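Local coordinates for GTPase-activating protein GYP1 (Saccharomyces cerevisiae, PDB 1FKM) that stimulates GTP hydrolysis by the Ypt/Rab GTPases YPT1 and YPT7, supplying arginine and glutamine fingers, and so acts as their negative regulator at Golgi and vacuole, at residues F106-N111 with D161-M166; E67-L72 with Q170-E175; V41-L46 with E142-E147. One frame throughout, in Å; residues are numbered along the deposited sequence.

Contact 1 (F106-N111 with D161-M166); sequences FKSVQN and DPSTYM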
loop_
_atom_site.group_PDB
_atom_site.type_symbol
_atom_site.label_atom_id
_atom_site.label_comp_id
_atom_site.label_asym_id
_atom_site.label_seq_id
_atom_site.Cartn_x
_atom_site.Cartn_y
_atom_site.Cartn_z
ATOM N N PHE A 106 -1.531 -6.198 18.920
ATOM C CA PHE A 106 -1.272 -7.573 19.327
ATOM C C PHE A 106 0.222 -7.836 19.197
ATOM O O PHE A 106 0.842 -7.436 18.212
ATOM C CB PHE A 106 -2.054 -8.551 18.448
ATOM C CG PHE A 106 -3.536 -8.533 18.694
ATOM C CD1 PHE A 106 -4.044 -8.724 19.980
ATOM C CD2 PHE A 106 -4.428 -8.331 17.645
ATOM C CE1 PHE A 106 -5.422 -8.712 20.215
ATOM C CE2 PHE A 106 -5.800 -8.317 17.866
ATOM C CZ PHE A 106 -6.300 -8.507 19.156
ATOM N N LYS A 107 0.801 -8.500 20.191
ATOM C CA LYS A 107 2.231 -8.790 20.168
ATOM C C LYS A 107 2.661 -9.660 18.998
ATOM O O LYS A 107 3.763 -9.495 18.474
ATOM C CB LYS A 107 2.669 -9.448 21.480
ATOM C CG LYS A 107 2.912 -8.457 22.605
ATOM C CD LYS A 107 4.011 -7.465 22.235
ATOM C CE LYS A 107 4.220 -6.433 23.332
ATOM N NZ LYS A 107 5.254 -5.426 22.955
ATOM N N SER A 108 1.798 -10.585 18.590
ATOM C CA SER A 108 2.118 -11.463 17.475
ATOM C C SER A 108 2.283 -10.632 16.209
ATOM O O SER A 108 3.173 -10.892 15.398
ATOM C CB SER A 108 1.013 -12.507 17.278
ATOM O OG SER A 108 -0.214 -11.890 16.936
ATOM N N VAL A 109 1.430 -9.628 16.049
ATOM C CA VAL A 109 1.482 -8.754 14.878
ATOM C C VAL A 109 2.706 -7.847 14.931
ATOM O O VAL A 109 3.389 -7.656 13.926
ATOM C CB VAL A 109 0.209 -7.889 14.771
ATOM C CG1 VAL A 109 0.337 -6.895 13.617
ATOM C CG2 VAL A 109 -1.005 -8.792 14.547
ATOM N N GLN A 110 2.989 -7.288 16.103
ATOM C CA GLN A 110 4.152 -6.421 16.243
ATOM C C GLN A 110 5.441 -7.175 15.922
ATOM O O GLN A 110 6.305 -6.665 15.212
ATOM C CB GLN A 110 4.216 -5.842 17.658
ATOM C CG GLN A 110 3.218 -4.717 17.892
ATOM C CD GLN A 110 3.230 -4.216 19.320
ATOM O OE1 GLN A 110 4.248 -4.290 20.006
ATOM N NE2 GLN A 110 2.104 -3.683 19.769
ATOM N N ASN A 111 5.567 -8.393 16.444
ATOM C CA ASN A 111 6.757 -9.200 16.198
ATOM C C ASN A 111 6.887 -9.594 14.723
ATOM O O ASN A 111 7.997 -9.653 14.183
ATOM C CB ASN A 111 6.742 -10.462 17.069
ATOM C CG ASN A 111 6.801 -10.148 18.555
ATOM O OD1 ASN A 111 7.503 -9.235 18.975
ATOM N ND2 ASN A 111 6.072 -10.916 19.355
ATOM N N ASP A 161 -6.640 -11.584 17.029
ATOM C CA ASP A 161 -5.219 -11.906 17.154
ATOM C C ASP A 161 -4.908 -13.111 16.268
ATOM O O ASP A 161 -5.456 -14.195 16.480
ATOM C CB ASP A 161 -4.885 -12.251 18.606
ATOM C CG ASP A 161 -3.389 -12.427 18.845
ATOM O OD1 ASP A 161 -2.668 -12.898 17.936
ATOM O OD2 ASP A 161 -2.936 -12.109 19.965
ATOM N N PRO A 162 -4.019 -12.942 15.267
ATOM C CA PRO A 162 -3.644 -14.026 14.353
ATOM C C PRO A 162 -3.167 -15.297 15.052
ATOM O O PRO A 162 -3.325 -16.400 14.525
ATOM C CB PRO A 162 -2.539 -13.396 13.502
ATOM C CG PRO A 162 -2.945 -11.960 13.448
ATOM C CD PRO A 162 -3.342 -11.687 14.890
ATOM N N SER A 163 -2.572 -15.143 16.230
ATOM C CA SER A 163 -2.068 -16.295 16.969
ATOM C C SER A 163 -3.193 -17.156 17.538
ATOM O O SER A 163 -2.936 -18.222 18.092
ATOM C CB SER A 163 -1.137 -15.838 18.097
ATOM O OG SER A 163 -1.819 -15.010 19.022
ATOM N N THR A 164 -4.436 -16.698 17.397
ATOM C CA THR A 164 -5.585 -17.446 17.895
ATOM C C THR A 164 -6.214 -18.309 16.806
ATOM O O THR A 164 -7.070 -19.145 17.093
ATOM C CB THR A 164 -6.681 -16.514 18.472
ATOM O OG1 THR A 164 -7.252 -15.728 17.422
ATOM C CG2 THR A 164 -6.097 -15.592 19.528
ATOM N N TYR A 165 -5.799 -18.109 15.555
ATOM C CA TYR A 165 -6.340 -18.907 14.462
ATOM C C TYR A 165 -5.290 -19.370 13.453
ATOM O O TYR A 165 -5.621 -19.948 12.422
ATOM C CB TYR A 165 -7.494 -18.162 13.762
ATOM C CG TYR A 165 -7.152 -16.847 13.081
ATOM C CD1 TYR A 165 -6.754 -16.812 11.741
ATOM C CD2 TYR A 165 -7.286 -15.633 13.758
ATOM C CE1 TYR A 165 -6.505 -15.599 11.089
ATOM C CE2 TYR A 165 -7.035 -14.410 13.115
ATOM C CZ TYR A 165 -6.649 -14.405 11.781
ATOM O OH TYR A 165 -6.411 -13.207 11.140
HETATM N N MSE A 166 -4.019 -19.141 13.772
HETATM C CA MSE A 166 -2.926 -19.558 12.901
HETATM C C MSE A 166 -1.785 -20.140 13.731
HETATM O O MSE A 166 -1.503 -19.662 14.828
HETATM C CB MSE A 166 -2.394 -18.364 12.100
HETATM C CG MSE A 166 -3.367 -17.779 11.094
HETATM SE SE MSE A 166 -2.689 -16.132 10.323
HETATM C CE MSE A 166 -1.216 -16.854 9.301
HETATM O O HOH W 1 -0.492 -11.687 20.257
#

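Contact 2 (E67-L72 with Q170-E175); sequences EYRDSL and QITDLE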
loop_
_atom_site.group_PDB
_atom_site.type_symbol
_atom_site.label_atom_id
_atom_site.label_comp_id
_atom_site.label_asym_id
_atom_site.label_seq_id
_atom_site.Cartn_x
_atom_site.Cartn_y
_atom_site.Cartn_z
ATOM N N GLU A 67 13.239 -19.239 1.667
ATOM C CA GLU A 67 14.264 -18.203 1.523
ATOM C C GLU A 67 14.089 -17.124 2.590
ATOM O O GLU A 67 15.066 -16.616 3.147
ATOM C CB GLU A 67 14.184 -17.560 0.135
ATOM C CG GLU A 67 15.419 -16.761 -0.243
ATOM C CD GLU A 67 15.261 -16.006 -1.550
ATOM O OE1 GLU A 67 14.486 -16.460 -2.417
ATOM O OE2 GLU A 67 15.925 -14.961 -1.716
ATOM N N TYR A 68 12.840 -16.758 2.860
ATOM C CA TYR A 68 12.549 -15.755 3.881
ATOM C C TYR A 68 13.116 -16.242 5.213
ATOM O O TYR A 68 13.850 -15.524 5.893
ATOM C CB TYR A 68 11.040 -15.565 4.018
ATOM C CG TYR A 68 10.642 -14.696 5.187
ATOM C CD1 TYR A 68 10.850 -13.318 5.154
ATOM C CD2 TYR A 68 10.084 -15.253 6.341
ATOM C CE1 TYR A 68 10.517 -12.512 6.235
ATOM C CE2 TYR A 68 9.743 -14.448 7.438
ATOM C CZ TYR A 68 9.968 -13.081 7.372
ATOM O OH TYR A 68 9.667 -12.271 8.443
ATOM N N ARG A 69 12.768 -17.475 5.566
ATOM C CA ARG A 69 13.215 -18.097 6.810
ATOM C C ARG A 69 14.738 -18.132 6.918
ATOM O O ARG A 69 15.306 -17.724 7.934
ATOM C CB ARG A 69 12.668 -19.525 6.909
ATOM C CG ARG A 69 11.166 -19.627 7.171
ATOM C CD ARG A 69 10.736 -21.088 7.234
ATOM N NE ARG A 69 9.380 -21.267 7.748
ATOM C CZ ARG A 69 8.267 -20.979 7.076
ATOM N NH1 ARG A 69 8.336 -20.493 5.846
ATOM N NH2 ARG A 69 7.079 -21.178 7.639
ATOM N N ASP A 70 15.395 -18.620 5.868
ATOM C CA ASP A 70 16.852 -18.704 5.857
ATOM C C ASP A 70 17.501 -17.333 5.987
ATOM O O ASP A 70 18.471 -17.162 6.730
ATOM C CB ASP A 70 17.353 -19.376 4.576
ATOM C CG ASP A 70 16.873 -20.807 4.437
ATOM O OD1 ASP A 70 16.610 -21.455 5.473
ATOM O OD2 ASP A 70 16.775 -21.288 3.286
ATOM N N SER A 71 16.965 -16.357 5.263
ATOM C CA SER A 71 17.506 -15.004 5.304
ATOM C C SER A 71 17.402 -14.417 6.706
ATOM O O SER A 71 18.326 -13.764 7.190
ATOM C CB SER A 71 16.760 -14.106 4.318
ATOM O OG SER A 71 16.954 -14.540 2.987
ATOM N N LEU A 72 16.270 -14.649 7.356
ATOM C CA LEU A 72 16.054 -14.131 8.698
ATOM C C LEU A 72 16.978 -14.844 9.680
ATOM O O LEU A 72 17.543 -14.223 10.581
ATOM C CB LEU A 72 14.590 -14.329 9.099
ATOM C CG LEU A 72 13.965 -13.261 9.999
ATOM C CD1 LEU A 72 14.120 -11.887 9.362
ATOM C CD2 LEU A 72 12.497 -13.587 10.219
ATOM N N GLN A 170 2.360 -21.004 9.777
ATOM C CA GLN A 170 1.495 -20.238 8.887
ATOM C C GLN A 170 1.804 -18.746 9.010
ATOM O O GLN A 170 1.816 -18.021 8.017
ATOM C CB GLN A 170 0.029 -20.489 9.235
ATOM C CG GLN A 170 -0.440 -21.910 8.996
ATOM C CD GLN A 170 -1.886 -22.100 9.404
ATOM O OE1 GLN A 170 -2.244 -21.902 10.565
ATOM N NE2 GLN A 170 -2.728 -22.475 8.447
ATOM N N ILE A 171 2.047 -18.289 10.233
ATOM C CA ILE A 171 2.368 -16.886 10.454
ATOM C C ILE A 171 3.675 -16.546 9.732
ATOM O O ILE A 171 3.824 -15.456 9.171
ATOM C CB ILE A 171 2.478 -16.578 11.971
ATOM C CG1 ILE A 171 1.090 -16.704 12.612
ATOM C CG2 ILE A 171 3.054 -15.183 12.194
ATOM C CD1 ILE A 171 1.050 -16.441 14.102
ATOM N N THR A 172 4.619 -17.483 9.732
ATOM C CA THR A 172 5.887 -17.250 9.054
ATOM C C THR A 172 5.670 -17.236 7.539
ATOM O O THR A 172 6.320 -16.469 6.827
ATOM C CB THR A 172 6.941 -18.322 9.428
ATOM O OG1 THR A 172 7.168 -18.285 10.842
ATOM C CG2 THR A 172 8.264 -18.045 8.720
ATOM N N ASP A 173 4.766 -18.081 7.048
ATOM C CA ASP A 173 4.455 -18.104 5.614
ATOM C C ASP A 173 3.843 -16.752 5.235
ATOM O O ASP A 173 4.144 -16.199 4.186
ATOM C CB ASP A 173 3.436 -19.192 5.269
ATOM C CG ASP A 173 3.996 -20.594 5.395
ATOM O OD1 ASP A 173 5.234 -20.764 5.337
ATOM O OD2 ASP A 173 3.184 -21.533 5.535
ATOM N N LEU A 174 2.960 -16.251 6.096
ATOM C CA LEU A 174 2.297 -14.962 5.891
ATOM C C LEU A 174 3.352 -13.856 5.848
ATOM O O LEU A 174 3.309 -12.964 4.993
ATOM C CB LEU A 174 1.306 -14.698 7.032
ATOM C CG LEU A 174 0.722 -13.277 7.126
ATOM C CD1 LEU A 174 -0.175 -13.011 5.927
ATOM C CD2 LEU A 174 -0.057 -13.122 8.420
ATOM N N GLU A 175 4.299 -13.926 6.784
ATOM C CA GLU A 175 5.387 -12.957 6.867
ATOM C C GLU A 175 6.195 -12.939 5.576
ATOM O O GLU A 175 6.537 -11.880 5.061
ATOM C CB GLU A 175 6.322 -13.303 8.036
ATOM C CG GLU A 175 5.831 -12.834 9.401
ATOM C CD GLU A 175 6.731 -13.299 10.537
ATOM O OE1 GLU A 175 7.966 -13.372 10.347
ATOM O OE2 GLU A 175 6.200 -13.577 11.630
#

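Contact 3 (V41-L46 with E142-E147); sequences VVWKLL and ETFLTE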
loop_
_atom_site.group_PDB
_atom_site.type_symbol
_atom_site.label_atom_id
_atom_site.label_comp_id
_atom_site.label_asym_id
_atom_site.label_seq_id
_atom_site.Cartn_x
_atom_site.Cartn_y
_atom_site.Cartn_z
ATOM N N VAL A 41 -5.008 -13.905 -3.323
ATOM C CA VAL A 41 -4.464 -14.467 -4.554
ATOM C C VAL A 41 -4.251 -13.435 -5.659
ATOM O O VAL A 41 -3.173 -13.366 -6.252
ATOM C CB VAL A 41 -5.370 -15.587 -5.095
ATOM C CG1 VAL A 41 -4.913 -16.008 -6.484
ATOM C CG2 VAL A 41 -5.321 -16.781 -4.153
ATOM N N VAL A 42 -5.269 -12.623 -5.927
ATOM C CA VAL A 42 -5.175 -11.630 -6.992
ATOM C C VAL A 42 -4.097 -10.584 -6.753
ATOM O O VAL A 42 -3.395 -10.206 -7.686
ATOM C CB VAL A 42 -6.540 -10.937 -7.234
ATOM C CG1 VAL A 42 -6.410 -9.898 -8.346
ATOM C CG2 VAL A 42 -7.583 -11.985 -7.624
ATOM N N TRP A 43 -3.956 -10.105 -5.518
ATOM C CA TRP A 43 -2.914 -9.126 -5.233
ATOM C C TRP A 43 -1.529 -9.732 -5.492
ATOM O O TRP A 43 -0.647 -9.074 -6.044
ATOM C CB TRP A 43 -3.002 -8.653 -3.780
ATOM C CG TRP A 43 -3.966 -7.528 -3.560
ATOM C CD1 TRP A 43 -5.097 -7.247 -4.289
ATOM C CD2 TRP A 43 -3.921 -6.564 -2.500
ATOM N NE1 TRP A 43 -5.757 -6.166 -3.738
ATOM C CE2 TRP A 43 -5.057 -5.730 -2.641
ATOM C CE3 TRP A 43 -3.031 -6.325 -1.442
ATOM C CZ2 TRP A 43 -5.325 -4.677 -1.765
ATOM C CZ3 TRP A 43 -3.301 -5.271 -0.565
ATOM C CH2 TRP A 43 -4.436 -4.464 -0.735
ATOM N N LYS A 44 -1.335 -10.982 -5.090
ATOM C CA LYS A 44 -0.043 -11.637 -5.296
ATOM C C LYS A 44 0.241 -11.839 -6.781
ATOM O O LYS A 44 1.389 -11.732 -7.218
ATOM C CB LYS A 44 -0.001 -12.968 -4.549
ATOM C CG LYS A 44 -0.087 -12.797 -3.032
ATOM C CD LYS A 44 -0.133 -14.134 -2.306
ATOM C CE LYS A 44 -0.463 -13.940 -0.822
ATOM N NZ LYS A 44 -0.632 -15.239 -0.109
ATOM N N LEU A 45 -0.801 -12.108 -7.561
ATOM C CA LEU A 45 -0.628 -12.290 -9.002
ATOM C C LEU A 45 -0.328 -10.954 -9.685
ATOM O O LEU A 45 0.580 -10.858 -10.505
ATOM C CB LEU A 45 -1.886 -12.906 -9.628
ATOM C CG LEU A 45 -2.169 -14.390 -9.356
ATOM C CD1 LEU A 45 -3.598 -14.728 -9.769
ATOM C CD2 LEU A 45 -1.160 -15.248 -10.125
ATOM N N LEU A 46 -1.079 -9.914 -9.329
ATOM C CA LEU A 46 -0.884 -8.609 -9.955
ATOM C C LEU A 46 0.454 -7.944 -9.653
ATOM O O LEU A 46 1.014 -7.257 -10.508
ATOM C CB LEU A 46 -2.020 -7.659 -9.562
ATOM C CG LEU A 46 -3.411 -8.041 -10.078
ATOM C CD1 LEU A 46 -4.460 -7.091 -9.493
ATOM C CD2 LEU A 46 -3.421 -7.994 -11.606
ATOM N N GLU A 142 -2.443 -7.204 6.347
ATOM C CA GLU A 142 -3.850 -7.365 6.689
ATOM C C GLU A 142 -4.639 -8.142 5.633
ATOM O O GLU A 142 -5.413 -9.033 5.967
ATOM C CB GLU A 142 -4.464 -5.982 6.919
ATOM C CG GLU A 142 -5.932 -5.981 7.215
ATOM C CD GLU A 142 -6.402 -4.635 7.734
ATOM O OE1 GLU A 142 -5.591 -3.913 8.367
ATOM O OE2 GLU A 142 -7.582 -4.313 7.518
ATOM N N THR A 143 -4.446 -7.808 4.361
ATOM C CA THR A 143 -5.145 -8.509 3.287
ATOM C C THR A 143 -4.720 -9.978 3.191
ATOM O O THR A 143 -5.556 -10.876 3.029
ATOM C CB THR A 143 -4.896 -7.814 1.935
ATOM O OG1 THR A 143 -5.416 -6.480 1.995
ATOM C CG2 THR A 143 -5.579 -8.566 0.803
ATOM N N PHE A 144 -3.424 -10.241 3.294
ATOM C CA PHE A 144 -2.955 -11.620 3.221
ATOM C C PHE A 144 -3.431 -12.430 4.426
ATOM O O PHE A 144 -3.602 -13.645 4.340
ATOM C CB PHE A 144 -1.431 -11.645 3.117
ATOM C CG PHE A 144 -0.914 -11.087 1.825
ATOM C CD1 PHE A 144 -1.792 -10.759 0.793
ATOM C CD2 PHE A 144 0.449 -10.881 1.635
ATOM C CE1 PHE A 144 -1.321 -10.231 -0.410
ATOM C CE2 PHE A 144 0.926 -10.357 0.441
ATOM C CZ PHE A 144 0.040 -10.029 -0.584
ATOM N N LEU A 145 -3.651 -11.749 5.546
ATOM C CA LEU A 145 -4.136 -12.400 6.760
ATOM C C LEU A 145 -5.541 -12.957 6.546
ATOM O O LEU A 145 -5.882 -13.989 7.108
ATOM C CB LEU A 145 -4.213 -11.402 7.921
ATOM C CG LEU A 145 -3.248 -11.437 9.105
ATOM C CD1 LEU A 145 -3.685 -10.369 10.107
ATOM C CD2 LEU A 145 -3.250 -12.811 9.769
ATOM N N THR A 146 -6.356 -12.272 5.744
ATOM C CA THR A 146 -7.734 -12.714 5.533
ATOM C C THR A 146 -7.847 -14.094 4.911
ATOM O O THR A 146 -8.864 -14.760 5.066
ATOM C CB THR A 146 -8.565 -11.709 4.672
ATOM O OG1 THR A 146 -8.038 -11.638 3.339
ATOM C CG2 THR A 146 -8.540 -10.321 5.306
ATOM N N GLU A 147 -6.806 -14.525 4.211
ATOM C CA GLU A 147 -6.825 -15.840 3.582
ATOM C C GLU A 147 -6.843 -16.963 4.621
ATOM O O GLU A 147 -7.206 -18.093 4.306
ATOM C CB GLU A 147 -5.600 -16.013 2.681
ATOM C CG GLU A 147 -5.737 -17.157 1.694
ATOM C CD GLU A 147 -4.556 -17.264 0.753
ATOM O OE1 GLU A 147 -3.425 -16.928 1.162
ATOM O OE2 GLU A 147 -4.759 -17.698 -0.398
HETATM O O HOH W 2 -2.172 -14.995 2.386
HETATM O O HOH W 3 -2.485 -16.712 -1.655
#

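Contact 1 (F106-N111 with D161-M166)
Phe106, Ser108 and Val109, at the start of helix 107-123, meet Asp161, Pro162 and Ser163 in a part-polar, part-apolar contact between a helix N terminus and the loop joining helix 133-145 to helix 168-186, partly buried within the Rab-GAP TBC domain. Asp161 serves both halves. Its CB sits over the middle of the Phe106 ring, 3.7 Å from the centroid and 5° off the ring normal, a CH-pi contact. On the same side of the ring, but beyond its rim, Asp161 N lies 3.5 Å from Phe106 CE2 and Asp161 OD2 3.6 Å from Phe106 CD1. CG of Asp161 is anti to its backbone N (chi1 -173°), and from it OD1 points on to Ser108. There Ser108 OG donates to Asp161 OD1 over 2.8 Å, meeting it 37° above the carboxylate plane. Two further donors hold this oxygen: Ser163 OG, from the opposite face of the carboxylate, and Ser163 N, at 2.8 Å from Asp161 OD1 on its anti side. The bond from Ser163 N closes an Asx turn; three donors on one oxygen probably limit rotation of the carboxylate. Water 1 accepts a hydrogen bond from Ser108 N and donates one to Asp161 OD2, tying the second oxygen to the helix as well. Phe106 occupies the N-cap position without a capping side-chain oxygen of its own, and the negative charge of Asp161 close to this helix start is probably favourable. On the inner side Pro162 CD packs 3.7 Å from Val109 CG2, the two side chains running roughly perpendicular. Ser163 CB adds a 4.0 Å approach to Ser108 CB. Helix 133-145 backs the apolar pair, with Phe141 against Val109 and Leu145 against Pro162.

Contact 2 (E67-L72 with Q170-E175)
Tyr68 and Arg69 project from helix 57-74 onto neighbouring turns of helix 168-186 and meet its side chains in contrasting ways. Tyr68 lies close to the backbone and CB of Glu175, with Glu175 C over one ring face, displaced toward the rim. Its hydroxyl OH donates to the anti lone pair of Glu175 OE1, 2.8 Å away; that oxygen lies in the plane of the ring, at its edge, whereas the carboxylate itself stands almost upright to the ring, 85° between planes. Glu175 OE2 turns to Arg115, in a salt bridge, and to Ser112, so both oxygens of this buried acid have partners. Arg69 is extended from CG to NE and lays its guanidinium over the methyl of Thr172, whose CG2 is 3.4 Å from Arg69 CZ. Thr172 OG1 bonds back to Asp168 O, one turn earlier, leaving CG2 to face the cation. End-on, Arg69 grips a single oxygen with both terminal nitrogens: NH2 reaches Asp173 OD1 at 3.0 Å and NH1 reaches the same Asp173 OD1 at 3.2 Å. The acceptor stays near the guanidinium plane, but the carboxylate is twisted 62° from it. An alanine in place of Arg69 would probably leave Asp173 OD1 without this positive partner and the Thr172 methyl without its flat cover. The helix axes pass 10.0 Å apart at 91°, a nearly perpendicular helix-helix packing, bridged by a tyrosine hydroxyl and an arginine, within the all-helical TBC domain.

Contact 3 (V41-L46 with E142-E147)
Lys44 lies flat across the ring of Phe144: its CE stands 3.7 Å from the ring centroid and 6° off the normal, a CH-pi contact over the very centre, and its CG is 3.7 Å from Phe144 CZ. The chain is extended beyond CG, with CG anti to the carbonyl carbon (chi1 -64°), and NZ ends 4.7 Å from the same centroid, still over the face, as a cation-pi partner. From there Lys44 NZ forms a long salt bridge of 3.5 Å with Glu147 OE1. Two waters reinforce it: water 2 links NZ to Glu147 OE1 and to the carbonyl oxygen of Phe144, and water 3 links NZ to Glu147 OE2. Beside this group Trp43 CB meets the edge of the Phe144 ring, 4.1 Å from CE1. The far end of the indole receives Thr143, whose CG2 sits 4.1 Å from the centroid of the six-membered ring, over one face, and whose OG1 approaches Trp43 CH2 at 3.5 Å. Partners outside the two segments help position these groups. Lys44 NZ has a further salt bridge to Asp177, which would help balance its charge beside the aromatic ring; Trp43 NE1 bonds Asp255 OD1, which probably helps to set the indole's orientation; Thr143 OG1 bonds Pro139 O within its own helix. Helix 39-46 thus joins the C-terminal end of helix 133-145 between two other helices: Leu174, Thr178 and Cys181 of helix 168-186 pack on Phe144, while Ile251 and Leu258 of helix 247-261 pack on Thr143 and Trp43.

Overall arrangement
From the N terminus, helix 39-46 opens contact 3, helix 57-74 opens contact 2 and the start of helix 107-123 opens contact 1. The chain then returns: the end of helix 133-145 closes contact 3, the loop at 161-166 closes contact 1, and helix 168-186 closes contact 2. Contact 1 therefore nests within contact 2, and contact 3 crosses both. The returning segments also touch one another. Met166, present as selenomethionine, packs its CE on Ile171 and Leu174 and its SE on Leu145; Leu174 also reaches Leu145. Together the contacts join three earlier helices to two later helices and their connecting loop, all within the TBC domain.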